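PDB 1JHS: nuclear import protein MOG1 from Saccharomyces cerevisiae, which binds the yeast Ran GTPase Gsp1 and takes part in the Ran system that drives nuclear protein import and poly(A)+ mRNA export. Local coordinates for residues 15-20 with 55-60; 62-67 with 130-135; 72-77 with 90-95; 96-99 with 104-107; 144-149 with 166-171. The protein carries 1 engineered substitution. All coordinates share one frame; numbering follows the deposited sequence.

Contact 1. Residues 15-20 with 55-60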
# COMPACT_ATOMS: atom_id res chain seq x y z
N THR A 15 6.11 8.26 9.22
CA THR A 15 5.92 8.31 7.77
C THR A 15 4.82 9.35 7.63
O THR A 15 4.60 10.14 8.57
CB THR A 15 5.52 6.93 7.17
OG1 THR A 15 5.40 7.05 5.74
CG2 THR A 15 4.20 6.43 7.76
N VAL A 16 4.13 9.39 6.50
CA VAL A 16 3.06 10.38 6.36
C VAL A 16 1.80 9.72 5.84
O VAL A 16 1.88 8.64 5.25
CB VAL A 16 3.45 11.49 5.35
CG1 VAL A 16 4.69 12.22 5.84
CG2 VAL A 16 3.70 10.88 3.95
N VAL A 17 0.65 10.33 6.13
CA VAL A 17 -0.64 9.87 5.61
C VAL A 17 -1.46 11.12 5.23
O VAL A 17 -1.20 12.23 5.72
CB VAL A 17 -1.45 8.96 6.61
CG1 VAL A 17 -0.59 7.77 7.07
CG2 VAL A 17 -1.97 9.78 7.78
N PRO A 18 -2.46 10.96 4.34
CA PRO A 18 -3.26 12.12 3.96
C PRO A 18 -4.17 12.64 5.05
O PRO A 18 -4.55 11.92 5.96
CB PRO A 18 -4.12 11.60 2.79
CG PRO A 18 -3.36 10.40 2.28
CD PRO A 18 -2.86 9.77 3.58
N PRO A 19 -4.55 13.93 4.96
CA PRO A 19 -5.45 14.46 5.98
C PRO A 19 -6.81 13.74 5.85
O PRO A 19 -7.19 13.27 4.77
CB PRO A 19 -5.53 15.95 5.64
CG PRO A 19 -5.14 16.04 4.17
CD PRO A 19 -4.05 15.00 4.07
N GLY A 20 -7.51 13.60 6.97
CA GLY A 20 -8.80 12.93 6.93
C GLY A 20 -8.72 11.43 7.09
O GLY A 20 -9.75 10.74 7.08
N GLU A 55 -10.20 4.69 0.46
CA GLU A 55 -8.88 4.01 0.48
C GLU A 55 -8.47 3.62 1.91
O GLU A 55 -8.94 4.19 2.87
CB GLU A 55 -7.78 4.93 -0.09
CG GLU A 55 -8.06 5.44 -1.51
CD GLU A 55 -8.87 6.73 -1.50
OE1 GLU A 55 -9.24 7.19 -0.39
OE2 GLU A 55 -9.13 7.28 -2.58
N SER A 56 -7.60 2.63 2.03
CA SER A 56 -7.11 2.21 3.34
C SER A 56 -5.63 1.92 3.18
O SER A 56 -5.16 1.51 2.10
CB SER A 56 -7.87 0.98 3.86
OG SER A 56 -7.92 -0.06 2.91
N ILE A 57 -4.90 2.14 4.26
CA ILE A 57 -3.46 1.98 4.28
C ILE A 57 -3.03 1.03 5.40
O ILE A 57 -3.44 1.20 6.55
CB ILE A 57 -2.77 3.36 4.55
CG1 ILE A 57 -3.18 4.38 3.47
CG2 ILE A 57 -1.24 3.18 4.64
CD1 ILE A 57 -2.75 5.86 3.78
N ILE A 58 -2.21 0.04 5.06
CA ILE A 58 -1.71 -0.88 6.07
C ILE A 58 -0.18 -0.92 5.98
O ILE A 58 0.37 -1.02 4.90
CB ILE A 58 -2.19 -2.34 5.86
CG1 ILE A 58 -3.71 -2.45 6.03
CG2 ILE A 58 -1.47 -3.26 6.90
CD1 ILE A 58 -4.21 -3.86 5.83
N VAL A 59 0.48 -0.80 7.12
CA VAL A 59 1.94 -0.89 7.16
C VAL A 59 2.12 -2.17 7.94
O VAL A 59 1.49 -2.35 8.99
CB VAL A 59 2.56 0.29 7.95
CG1 VAL A 59 4.06 0.11 8.04
CG2 VAL A 59 2.23 1.61 7.27
N ASP A 60 2.96 -3.07 7.45
CA ASP A 60 3.13 -4.34 8.13
C ASP A 60 4.61 -4.68 8.27
O ASP A 60 5.35 -4.65 7.29
CB ASP A 60 2.44 -5.43 7.34
CG ASP A 60 1.97 -6.59 8.22
OD1 ASP A 60 2.44 -6.69 9.38
OD2 ASP A 60 1.13 -7.38 7.75
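Ile-57 lifts its delta methyl off the strand 56-63 and sets it against the end of another strand, where Val-17 and Pro-18 wait. All of the touching is apolar. The closer approach is to the proline ring, with Ile-57 CD1 lying 3.9 Å from Pro-18 CD; the isoleucine and the proline reach toward each other. The second is looser: Val-17 CG1 stands 4.4 Å from the same methyl, Ile-57 CD1. One methyl thus serves both neighbours, and the isoleucine torsions explain how. CG1 is anti to the carbonyl carbon (chi1 -58°) and the branch is extended beyond it (chi2 170°), which carries CD1 well away from its own backbone, while CG2 takes the other rotameric position, anti to the backbone N.

No hydrogen bond joins the two segments, and the spacing shows why: Val-17 CA and Ile-57 CA, the nearest pair of alpha carbons, are 8.5 Å apart, far too distant for strand pairing. Each backbone bonds within its own sheet instead, Val-17 with Lys-4 and Ser-56 with Asn-145. Leu-171 and Met-175 of helix 163-178 also pack on Ile-57, and Leu-171 touches Pro-18 as well, so the helix flanks the same spot.

All three touching residues are buried. The arrangement is that of two layers meeting face to face through side chains: the small antiparallel sheet holding strand 13-17 is laid against the large seven-stranded antiparallel sheet of the Mog1 fold, beside helix 163-178.

Contact 2. Residues 62-67 with 130-135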
# COMPACT_ATOMS: atom_id res chain seq x y z
N LEU A 62 7.15 -7.35 8.55
CA LEU A 62 7.25 -8.77 8.29
C LEU A 62 8.68 -9.29 8.34
O LEU A 62 9.63 -8.53 8.27
CB LEU A 62 6.64 -9.07 6.91
CG LEU A 62 5.18 -8.62 6.69
CD1 LEU A 62 4.74 -8.92 5.24
CD2 LEU A 62 4.28 -9.37 7.67
N GLU A 63 8.84 -10.60 8.46
CA GLU A 63 10.19 -11.16 8.47
C GLU A 63 10.74 -11.03 7.06
O GLU A 63 9.99 -11.07 6.08
CB GLU A 63 10.14 -12.64 8.81
CG GLU A 63 9.52 -12.97 10.13
CD GLU A 63 9.44 -14.47 10.28
OE1 GLU A 63 10.34 -15.15 9.70
OE2 GLU A 63 8.51 -14.98 10.96
N THR A 64 12.06 -10.89 6.94
CA THR A 64 12.68 -10.78 5.63
C THR A 64 12.46 -12.06 4.83
O THR A 64 12.64 -13.16 5.35
CB THR A 64 14.21 -10.57 5.73
OG1 THR A 64 14.49 -9.38 6.48
CG2 THR A 64 14.82 -10.43 4.33
N VAL A 65 12.09 -11.95 3.56
CA VAL A 65 11.94 -13.15 2.76
C VAL A 65 13.31 -13.48 2.15
O VAL A 65 14.09 -12.59 1.78
CB VAL A 65 10.86 -12.99 1.66
CG1 VAL A 65 11.24 -11.90 0.68
CG2 VAL A 65 10.68 -14.32 0.95
N ASP A 66 13.61 -14.78 2.06
CA ASP A 66 14.88 -15.25 1.53
C ASP A 66 15.06 -15.09 0.03
O ASP A 66 15.28 -16.07 -0.68
CB ASP A 66 15.09 -16.71 1.93
CG ASP A 66 16.49 -17.22 1.56
OD1 ASP A 66 17.47 -16.47 1.76
OD2 ASP A 66 16.59 -18.38 1.09
N LYS A 67 14.94 -13.86 -0.46
CA LYS A 67 15.13 -13.55 -1.88
C LYS A 67 16.04 -12.32 -1.87
O LYS A 67 15.67 -11.29 -1.30
CB LYS A 67 13.81 -13.17 -2.55
CG LYS A 67 12.70 -14.21 -2.49
CD LYS A 67 12.77 -15.19 -3.64
CE LYS A 67 11.54 -16.12 -3.61
NZ LYS A 67 11.38 -16.87 -4.89
N LEU A 130 7.79 -1.98 -0.71
CA LEU A 130 8.63 -2.82 0.13
C LEU A 130 9.80 -1.96 0.56
O LEU A 130 10.40 -1.28 -0.26
CB LEU A 130 9.17 -4.01 -0.68
CG LEU A 130 10.30 -4.80 -0.01
CD1 LEU A 130 9.84 -5.42 1.36
CD2 LEU A 130 10.74 -5.92 -0.98
N ILE A 131 10.11 -1.98 1.86
CA ILE A 131 11.24 -1.25 2.42
C ILE A 131 11.99 -2.34 3.19
O ILE A 131 11.49 -2.83 4.21
CB ILE A 131 10.80 -0.14 3.39
CG1 ILE A 131 10.01 0.93 2.63
CG2 ILE A 131 12.03 0.50 4.02
CD1 ILE A 131 9.28 1.97 3.51
N ARG A 132 13.16 -2.73 2.71
CA ARG A 132 13.91 -3.79 3.37
C ARG A 132 14.81 -3.27 4.48
O ARG A 132 15.75 -2.51 4.21
CB ARG A 132 14.76 -4.53 2.32
CG ARG A 132 14.00 -4.84 1.01
CD ARG A 132 14.61 -6.04 0.28
NE ARG A 132 14.23 -7.29 0.94
CZ ARG A 132 14.70 -8.49 0.62
NH1 ARG A 132 15.59 -8.63 -0.36
NH2 ARG A 132 14.23 -9.58 1.24
N LEU A 133 14.52 -3.64 5.73
CA LEU A 133 15.36 -3.25 6.86
C LEU A 133 16.23 -4.47 7.17
O LEU A 133 16.04 -5.18 8.16
CB LEU A 133 14.50 -2.88 8.06
CG LEU A 133 13.56 -1.68 7.81
CD1 LEU A 133 12.80 -1.38 9.10
CD2 LEU A 133 14.38 -0.44 7.38
N THR A 134 17.17 -4.71 6.25
CA THR A 134 18.09 -5.84 6.30
C THR A 134 18.80 -6.00 7.64
O THR A 134 18.95 -7.12 8.15
CB THR A 134 19.10 -5.69 5.16
OG1 THR A 134 18.38 -5.49 3.93
CG2 THR A 134 19.97 -6.92 5.04
N GLN A 135 19.17 -4.87 8.22
CA GLN A 135 19.85 -4.78 9.51
C GLN A 135 19.02 -5.38 10.66
O GLN A 135 19.57 -5.79 11.69
CB GLN A 135 20.12 -3.30 9.81
CG GLN A 135 20.85 -3.04 11.09
CD GLN A 135 21.21 -1.57 11.31
OE1 GLN A 135 22.05 -1.25 12.17
NE2 GLN A 135 20.57 -0.66 10.56
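The guanidinium of Arg-132 holds two backbone carbonyls, Val-65 O and Lys-67 O, that stand on either side of a single tight turn. The firm bond runs from Arg-132 NH1 to Lys-67 O, 2.8 Å long with an angle of 150° at the hydrogen; it arrives nearly along the C=O axis, with the oxygen tilted 17° from the guanidinium plane. Arg-132 NH2 adds two weak bonds, to Val-65 O at 3.1 Å and to Lys-67 O at 3.4 Å. The turn itself is an inverse gamma turn centred on Asp-66, closed by Lys-67 N to Val-65 O at 2.7 Å. Val-65 O thus takes one donor from the turn and one from the arginine, while Lys-67 O takes both of its donors from Arg-132.

In the sheet, strand 138-147 lies between strands 56-63 and 124-133, and the arginine reaches from the end of 124-133 to the chain that has just left 56-63. A bend at chi3 (76°) turns the guanidinium toward that chain. Asp-139 of the middle strand fixes both sides: its carboxylate forms a salt bridge with Arg-132 NE and accepts a hydrogen bond from Val-65 N. Apolar groups fill in around the charge. Thr-64 crosses the arginine at about a right angle and brings CG2 to 3.3 Å from Arg-132 NH2, while Val-65 CG1 stands 3.8 Å from the same nitrogen. Ala-73 of helix 70-83 packs on the guanidinium as well.

Contact 3. Residues 72-77 with 90-95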
# COMPACT_ATOMS: atom_id res chain seq x y z
N GLU A 72 12.30 -9.14 -6.84
CA GLU A 72 11.81 -10.48 -6.57
C GLU A 72 11.21 -10.56 -5.17
O GLU A 72 10.17 -11.21 -4.98
CB GLU A 72 12.95 -11.51 -6.72
CG GLU A 72 13.01 -12.15 -8.08
CD GLU A 72 14.22 -13.07 -8.23
OE1 GLU A 72 14.59 -13.76 -7.24
OE2 GLU A 72 14.79 -13.10 -9.34
N ALA A 73 11.84 -9.90 -4.20
CA ALA A 73 11.31 -9.89 -2.83
C ALA A 73 9.95 -9.17 -2.84
O ALA A 73 9.00 -9.58 -2.16
CB ALA A 73 12.29 -9.17 -1.89
N TRP A 74 9.87 -8.10 -3.60
CA TRP A 74 8.62 -7.33 -3.67
C TRP A 74 7.53 -8.21 -4.29
O TRP A 74 6.41 -8.28 -3.75
CB TRP A 74 8.85 -6.06 -4.50
CG TRP A 74 7.62 -5.23 -4.74
CD1 TRP A 74 7.09 -4.28 -3.90
CD2 TRP A 74 6.81 -5.25 -5.91
NE1 TRP A 74 5.99 -3.69 -4.50
CE2 TRP A 74 5.80 -4.27 -5.74
CE3 TRP A 74 6.83 -6.00 -7.11
CZ2 TRP A 74 4.81 -4.02 -6.71
CZ3 TRP A 74 5.84 -5.74 -8.08
CH2 TRP A 74 4.86 -4.76 -7.87
N GLN A 75 7.84 -8.88 -5.39
CA GLN A 75 6.83 -9.75 -6.03
C GLN A 75 6.32 -10.81 -5.07
O GLN A 75 5.15 -11.15 -5.06
CB GLN A 75 7.43 -10.42 -7.28
CG GLN A 75 7.80 -9.42 -8.37
CD GLN A 75 8.45 -10.09 -9.59
OE1 GLN A 75 9.47 -10.78 -9.46
NE2 GLN A 75 7.86 -9.91 -10.75
N PHE A 76 7.23 -11.34 -4.25
CA PHE A 76 6.88 -12.35 -3.27
C PHE A 76 5.86 -11.79 -2.28
O PHE A 76 4.87 -12.45 -1.96
CB PHE A 76 8.14 -12.79 -2.51
CG PHE A 76 7.86 -13.74 -1.36
CD1 PHE A 76 7.83 -15.11 -1.56
CD2 PHE A 76 7.59 -13.24 -0.09
CE1 PHE A 76 7.52 -15.97 -0.51
CE2 PHE A 76 7.27 -14.10 0.98
CZ PHE A 76 7.24 -15.46 0.76
N HIS A 77 6.12 -10.57 -1.80
CA HIS A 77 5.22 -9.96 -0.83
C HIS A 77 3.90 -9.56 -1.45
O HIS A 77 2.88 -9.57 -0.76
CB HIS A 77 5.88 -8.76 -0.16
CG HIS A 77 6.94 -9.15 0.82
ND1 HIS A 77 6.65 -9.84 1.98
CD2 HIS A 77 8.28 -8.98 0.81
CE1 HIS A 77 7.77 -10.08 2.64
NE2 HIS A 77 8.78 -9.57 1.95
N TRP A 90 -1.63 -11.50 -11.44
CA TRP A 90 -1.78 -10.06 -11.29
C TRP A 90 -0.77 -9.36 -12.17
O TRP A 90 0.20 -9.98 -12.66
CB TRP A 90 -1.56 -9.64 -9.82
CG TRP A 90 -0.30 -10.19 -9.16
CD1 TRP A 90 -0.17 -11.39 -8.51
CD2 TRP A 90 0.99 -9.55 -9.09
NE1 TRP A 90 1.12 -11.53 -8.03
CE2 TRP A 90 1.85 -10.42 -8.37
CE3 TRP A 90 1.50 -8.34 -9.56
CZ2 TRP A 90 3.20 -10.11 -8.11
CZ3 TRP A 90 2.85 -8.02 -9.30
CH2 TRP A 90 3.67 -8.91 -8.58
N GLU A 91 -0.99 -8.07 -12.37
CA GLU A 91 -0.04 -7.31 -13.17
C GLU A 91 0.35 -6.03 -12.46
O GLU A 91 -0.42 -5.48 -11.66
CB GLU A 91 -0.60 -7.02 -14.56
CG GLU A 91 -1.80 -6.10 -14.66
CD GLU A 91 -2.26 -5.93 -16.13
OE1 GLU A 91 -3.16 -5.11 -16.39
OE2 GLU A 91 -1.71 -6.63 -17.02
N ALA A 92 1.58 -5.60 -12.72
CA ALA A 92 2.08 -4.37 -12.12
C ALA A 92 1.74 -3.26 -13.10
O ALA A 92 2.31 -3.22 -14.19
CB ALA A 92 3.60 -4.47 -11.92
N LEU A 93 0.80 -2.39 -12.73
CA LEU A 93 0.40 -1.28 -13.58
C LEU A 93 1.50 -0.21 -13.62
O LEU A 93 1.63 0.52 -14.60
CB LEU A 93 -0.89 -0.64 -13.08
CG LEU A 93 -2.10 -1.56 -12.93
CD1 LEU A 93 -3.32 -0.74 -12.60
CD2 LEU A 93 -2.31 -2.35 -14.20
N GLN A 94 2.24 -0.12 -12.52
CA GLN A 94 3.34 0.82 -12.39
C GLN A 94 4.37 0.18 -11.45
O GLN A 94 4.00 -0.61 -10.57
CB GLN A 94 2.85 2.14 -11.79
CG GLN A 94 3.88 3.25 -11.87
CD GLN A 94 3.28 4.55 -12.34
OE1 GLN A 94 2.22 4.56 -12.97
NE2 GLN A 94 3.96 5.65 -12.07
N GLU A 95 5.65 0.48 -11.64
CA GLU A 95 6.68 -0.08 -10.76
C GLU A 95 7.96 0.72 -10.82
O GLU A 95 8.32 1.26 -11.86
CB GLU A 95 6.96 -1.55 -11.10
CG GLU A 95 7.52 -1.79 -12.50
CD GLU A 95 7.82 -3.26 -12.76
OE1 GLU A 95 8.94 -3.71 -12.46
OE2 GLU A 95 6.91 -3.97 -13.26
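Trp-90 and Trp-74 carry most of this contact, with Gln-75 third, and together they pack helix 70-83 onto the edge strand 87-99 of the large antiparallel sheet. Helix 72-77 and strand 90-92 run at 139° to each other with their axes 11.5 Å apart, a gap that two indoles can bridge.

The six-membered rings of the tryptophans have their centroids 5.8 Å apart and their planes steeply inclined, at 78°. The meeting is by the far corners of the indoles: Trp-74 CZ3 comes to 3.9 Å from Trp-90 CH2, lying near the plane of the Trp-90 ring at its edge. Trp-90 reaches the helix because its CG takes the crowded position between the backbone N and the carbonyl carbon (chi1 49°). Its other neighbour is Gln-75, whose carbonyl O lies 3.8 Å from Trp-90 CZ2 and whose side chain crosses the indole at about a right angle, CG being 4.2 Å from Trp-90 CH2.

Both indole nitrogens are bonded beyond the two segments, Trp-90 NE1 to Glu-79 OE1 of helix 70-83 and Trp-74 NE1 to Val-128 O of the sheet. These bonds help fix how each ring is turned. An alanine in place of Trp-90 would probably open a gap beside Trp-74 CZ3 and Gln-75 CG and leave Glu-79 OE1 without its indole donor.

The remaining touch is at the rim of the helix indole: Ala-92 CB sits near the plane of Trp-74, 4.3 Å from its CH2.

Contact 4. Residues 96-99 with 104-107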
# COMPACT_ATOMS: atom_id res chain seq x y z
N ASP A 96 8.65 0.80 -9.69
CA ASP A 96 9.90 1.55 -9.63
C ASP A 96 10.83 1.08 -8.50
O ASP A 96 10.38 0.71 -7.42
CB ASP A 96 9.66 3.03 -9.36
CG ASP A 96 8.92 3.74 -10.49
OD1 ASP A 96 7.69 3.96 -10.37
OD2 ASP A 96 9.58 4.08 -11.50
N THR A 97 12.13 1.10 -8.78
CA THR A 97 13.10 0.83 -7.75
C THR A 97 13.34 2.25 -7.25
O THR A 97 13.88 3.10 -7.98
CB THR A 97 14.42 0.28 -8.30
OG1 THR A 97 14.25 -1.10 -8.65
CG2 THR A 97 15.49 0.34 -7.23
N VAL A 98 12.92 2.52 -6.02
CA VAL A 98 13.08 3.85 -5.44
C VAL A 98 14.51 4.00 -4.89
O VAL A 98 15.12 5.07 -4.97
CB VAL A 98 12.05 4.08 -4.34
CG1 VAL A 98 12.40 5.32 -3.54
CG2 VAL A 98 10.64 4.23 -4.97
N GLN A 99 15.04 2.92 -4.33
CA GLN A 99 16.41 2.94 -3.81
C GLN A 99 16.98 1.55 -3.98
O GLN A 99 16.45 0.58 -3.44
CB GLN A 99 16.44 3.37 -2.34
CG GLN A 99 17.87 3.68 -1.84
CD GLN A 99 17.88 4.30 -0.45
OE1 GLN A 99 17.73 3.60 0.56
NE2 GLN A 99 18.04 5.62 -0.38
N PHE A 104 11.23 -0.52 -3.04
CA PHE A 104 10.56 -0.78 -4.30
C PHE A 104 9.08 -0.46 -4.16
O PHE A 104 8.48 -0.75 -3.12
CB PHE A 104 10.75 -2.26 -4.67
CG PHE A 104 10.48 -2.56 -6.11
CD1 PHE A 104 11.52 -2.53 -7.04
CD2 PHE A 104 9.18 -2.81 -6.55
CE1 PHE A 104 11.27 -2.75 -8.41
CE2 PHE A 104 8.92 -3.04 -7.91
CZ PHE A 104 9.97 -3.00 -8.84
N THR A 105 8.49 0.13 -5.21
CA THR A 105 7.07 0.49 -5.20
C THR A 105 6.37 0.10 -6.51
O THR A 105 7.00 0.02 -7.56
CB THR A 105 6.88 2.02 -5.01
OG1 THR A 105 7.51 2.73 -6.09
CG2 THR A 105 7.49 2.49 -3.71
N GLY A 106 5.05 -0.12 -6.43
CA GLY A 106 4.29 -0.44 -7.63
C GLY A 106 2.79 -0.43 -7.34
O GLY A 106 2.38 -0.35 -6.18
N LEU A 107 2.00 -0.42 -8.41
CA LEU A 107 0.53 -0.50 -8.31
C LEU A 107 0.24 -1.88 -8.91
O LEU A 107 0.79 -2.24 -9.95
CB LEU A 107 -0.15 0.56 -9.17
CG LEU A 107 -0.10 2.01 -8.74
CD1 LEU A 107 -0.87 2.80 -9.79
CD2 LEU A 107 -0.75 2.18 -7.36
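Asp-96 and Thr-105 face each other as a hydrogen-bonded antiparallel pair: Asp-96 N gives to Thr-105 O at 2.8 Å, and Thr-105 N gives to Asp-96 O at 3.0 Å along an almost straight path, 170° at the hydrogen. The carbonyl Asp-96 O has further company. Phe-104 CA approaches it at 3.5 Å in a CA-H...O contact, and the oxygen lies over the centre of the Phe-104 ring, 3.4 Å above its plane. The ring gets there because CG is anti to the backbone N (chi1 -162°), which folds the phenyl back toward the partner strand. Thr-97, the non-hydrogen-bonded partner of Phe-104, brings its hydroxyl to the ring's edge instead, OG1 lying 3.4 Å from Phe-104 CE1. With a serine at Phe-104, Asp-96 O and Thr-97 OG1 would probably lose the ring they rest against.

These pairs belong to the beta hairpin of strands 87-99 and 103-113, which carries a classic beta bulge where Val-98 and Gln-99 both face Lys-103. Val-98 still leans on the partner strand, its CG2 3.6 Å from Thr-105 OG1 and 3.8 Å from Thr-105 CG2.

Each face of the hairpin meets its own helix. On the Phe-104 side, Leu-70 of helix 70-83 touches both Phe-104 and Thr-97, and the Trp-74 ring meets the phenyl. On the Thr-105 side, Tyr-169 OH of helix 163-178 bonds to Asp-96 OD1 and Thr-105 OG1, and Gln-173 NE2 also reaches that threonine hydroxyl.

Contact 5. Residues 144-149 with 166-171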
# COMPACT_ATOMS: atom_id res chain seq x y z
N ILE A 144 -1.84 -0.06 0.02
CA ILE A 144 -2.89 0.93 -0.02
C ILE A 144 -3.94 0.36 -0.96
O ILE A 144 -3.68 0.17 -2.14
CB ILE A 144 -2.40 2.31 -0.55
CG1 ILE A 144 -1.22 2.82 0.31
CG2 ILE A 144 -3.59 3.32 -0.51
CD1 ILE A 144 -0.63 4.21 -0.12
N ASN A 145 -5.13 0.11 -0.42
CA ASN A 145 -6.23 -0.46 -1.19
C ASN A 145 -7.08 0.63 -1.83
O ASN A 145 -7.45 1.59 -1.16
CB ASN A 145 -7.10 -1.32 -0.28
CG ASN A 145 -6.30 -2.34 0.44
OD1 ASN A 145 -5.72 -3.25 -0.18
ND2 ASN A 145 -6.22 -2.21 1.77
N VAL A 146 -7.38 0.46 -3.12
CA VAL A 146 -8.18 1.41 -3.86
C VAL A 146 -9.35 0.70 -4.56
O VAL A 146 -9.20 0.18 -5.67
CB VAL A 146 -7.32 2.13 -4.94
CG1 VAL A 146 -8.06 3.36 -5.48
CG2 VAL A 146 -5.92 2.48 -4.36
N PRO A 147 -10.53 0.66 -3.91
CA PRO A 147 -11.70 0.00 -4.52
C PRO A 147 -12.14 0.94 -5.65
O PRO A 147 -12.58 2.06 -5.38
CB PRO A 147 -12.72 -0.07 -3.37
CG PRO A 147 -11.83 0.05 -2.08
CD PRO A 147 -10.80 1.07 -2.52
N LEU A 148 -12.04 0.47 -6.90
CA LEU A 148 -12.37 1.32 -8.04
C LEU A 148 -13.85 1.49 -8.34
O LEU A 148 -14.65 0.60 -8.07
CB LEU A 148 -11.71 0.80 -9.33
CG LEU A 148 -10.20 0.55 -9.35
CD1 LEU A 148 -9.74 0.20 -10.76
CD2 LEU A 148 -9.49 1.82 -8.85
N THR A 149 -14.19 2.63 -8.93
CA THR A 149 -15.56 2.91 -9.30
C THR A 149 -15.75 2.15 -10.62
O THR A 149 -14.78 1.64 -11.19
CB THR A 149 -15.78 4.41 -9.59
OG1 THR A 149 -14.96 4.80 -10.70
CG2 THR A 149 -15.42 5.27 -8.39
N HIS A 166 -3.07 7.24 -9.91
CA HIS A 166 -1.85 8.03 -10.01
C HIS A 166 -1.63 8.77 -8.67
O HIS A 166 -0.49 8.90 -8.18
CB HIS A 166 -1.99 9.04 -11.16
CG HIS A 166 -0.76 9.86 -11.39
ND1 HIS A 166 -0.36 10.87 -10.54
CD2 HIS A 166 0.20 9.77 -12.35
CE1 HIS A 166 0.79 11.37 -10.96
NE2 HIS A 166 1.16 10.72 -12.05
N ALA A 167 -2.73 9.22 -8.07
CA ALA A 167 -2.64 9.94 -6.80
C ALA A 167 -2.19 8.97 -5.70
O ALA A 167 -1.31 9.30 -4.90
CB ALA A 167 -3.99 10.55 -6.46
N VAL A 168 -2.78 7.78 -5.68
CA VAL A 168 -2.41 6.79 -4.68
C VAL A 168 -0.92 6.40 -4.82
O VAL A 168 -0.22 6.24 -3.83
CB VAL A 168 -3.30 5.53 -4.81
CG1 VAL A 168 -2.71 4.36 -3.99
CG2 VAL A 168 -4.70 5.90 -4.31
N TYR A 169 -0.45 6.30 -6.05
CA TYR A 169 0.95 5.93 -6.25
C TYR A 169 1.85 7.05 -5.75
O TYR A 169 2.94 6.78 -5.23
CB TYR A 169 1.23 5.64 -7.72
CG TYR A 169 2.56 4.97 -7.92
CD1 TYR A 169 2.82 3.70 -7.38
CD2 TYR A 169 3.57 5.57 -8.68
CE1 TYR A 169 4.04 3.05 -7.61
CE2 TYR A 169 4.79 4.93 -8.90
CZ TYR A 169 5.01 3.67 -8.38
OH TYR A 169 6.20 3.04 -8.64
N GLN A 170 1.43 8.30 -5.91
CA GLN A 170 2.26 9.39 -5.41
C GLN A 170 2.32 9.30 -3.88
O GLN A 170 3.38 9.44 -3.27
CB GLN A 170 1.70 10.75 -5.82
CG GLN A 170 2.60 11.88 -5.38
CD GLN A 170 2.11 13.23 -5.85
OE1 GLN A 170 1.37 13.32 -6.85
NE2 GLN A 170 2.53 14.30 -5.16
N LEU A 171 1.17 9.05 -3.26
CA LEU A 171 1.13 8.90 -1.80
C LEU A 171 2.06 7.78 -1.36
O LEU A 171 2.85 7.94 -0.44
CB LEU A 171 -0.30 8.59 -1.33
CG LEU A 171 -0.48 8.08 0.10
CD1 LEU A 171 0.02 9.12 1.11
CD2 LEU A 171 -1.97 7.77 0.34
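One residue past Val-146, which packs on Val-168, the carbonyl oxygen of Pro-147 is gripped by two side chains: Arg-164 NH2, from the start of helix 163-178, makes a hydrogen bond, and Asn-54 ND2 adds a weak one. The strand end is thereby tied directly to the helix that packs against it. Between strand 144-147 and helix 166-171 themselves the meeting is by hydrocarbon alone. The two run nearly antiparallel, at 171°, with their axes 10.0 Å apart.

Val-168 takes the central place. Its CG1 touches both strand residues, lying 3.7 Å from Ile-144 CG2 and 3.7 Å from Val-146 CG2, while its CG2 meets Val-146 CG2 alone, at 3.6 Å. Val-146 meets it tip to tip, whereas Ile-144 slides past it in the opposite direction. Val-168 is turned with CG1 anti to the backbone N (chi1 167°), which lets both branches face the strand. The residues on the strand are two apart and so fall on the same face of the sheet.

One turn further along the helix, Leu-171 takes the other end of Ile-144, with Leu-171 CD2 3.8 Å from Ile-144 CD1. With its CG2 anti to the backbone N, the isoleucine offers its gamma methyl to Val-168; the chain, extended at chi2, carries CD1 on to Leu-171.

Helix 163-178 lies across one face of the antiparallel sheet, as in a layered alpha+beta fold. With four buried aliphatic residues and no hydrogen bond between them, the segments are held by burial and close packing of hydrocarbon, and the polar tie at Pro-147 O lies at the strand's end.

Four of the contacts follow one another along the chain, apart from contact 2, whose two segments enclose contacts 3 and 4 between them. All five reach the seven-stranded antiparallel sheet. Contacts 1 and 2 draw on opposite ends of strand 56-63, their centres about 21 Å apart, while contacts 3 and 4 share strand 87-99, with centres about 9 Å apart. Helix 70-83 in contact 3 and helix 163-178 in contact 5 lie on opposite faces of the sheet, and contact 4 touches both helices. Contacts 1 and 5, centres about 11 Å apart, meet through neighbouring strands 56-63 and 138-147. The result is a single layered alpha+beta domain with the sheet in the middle.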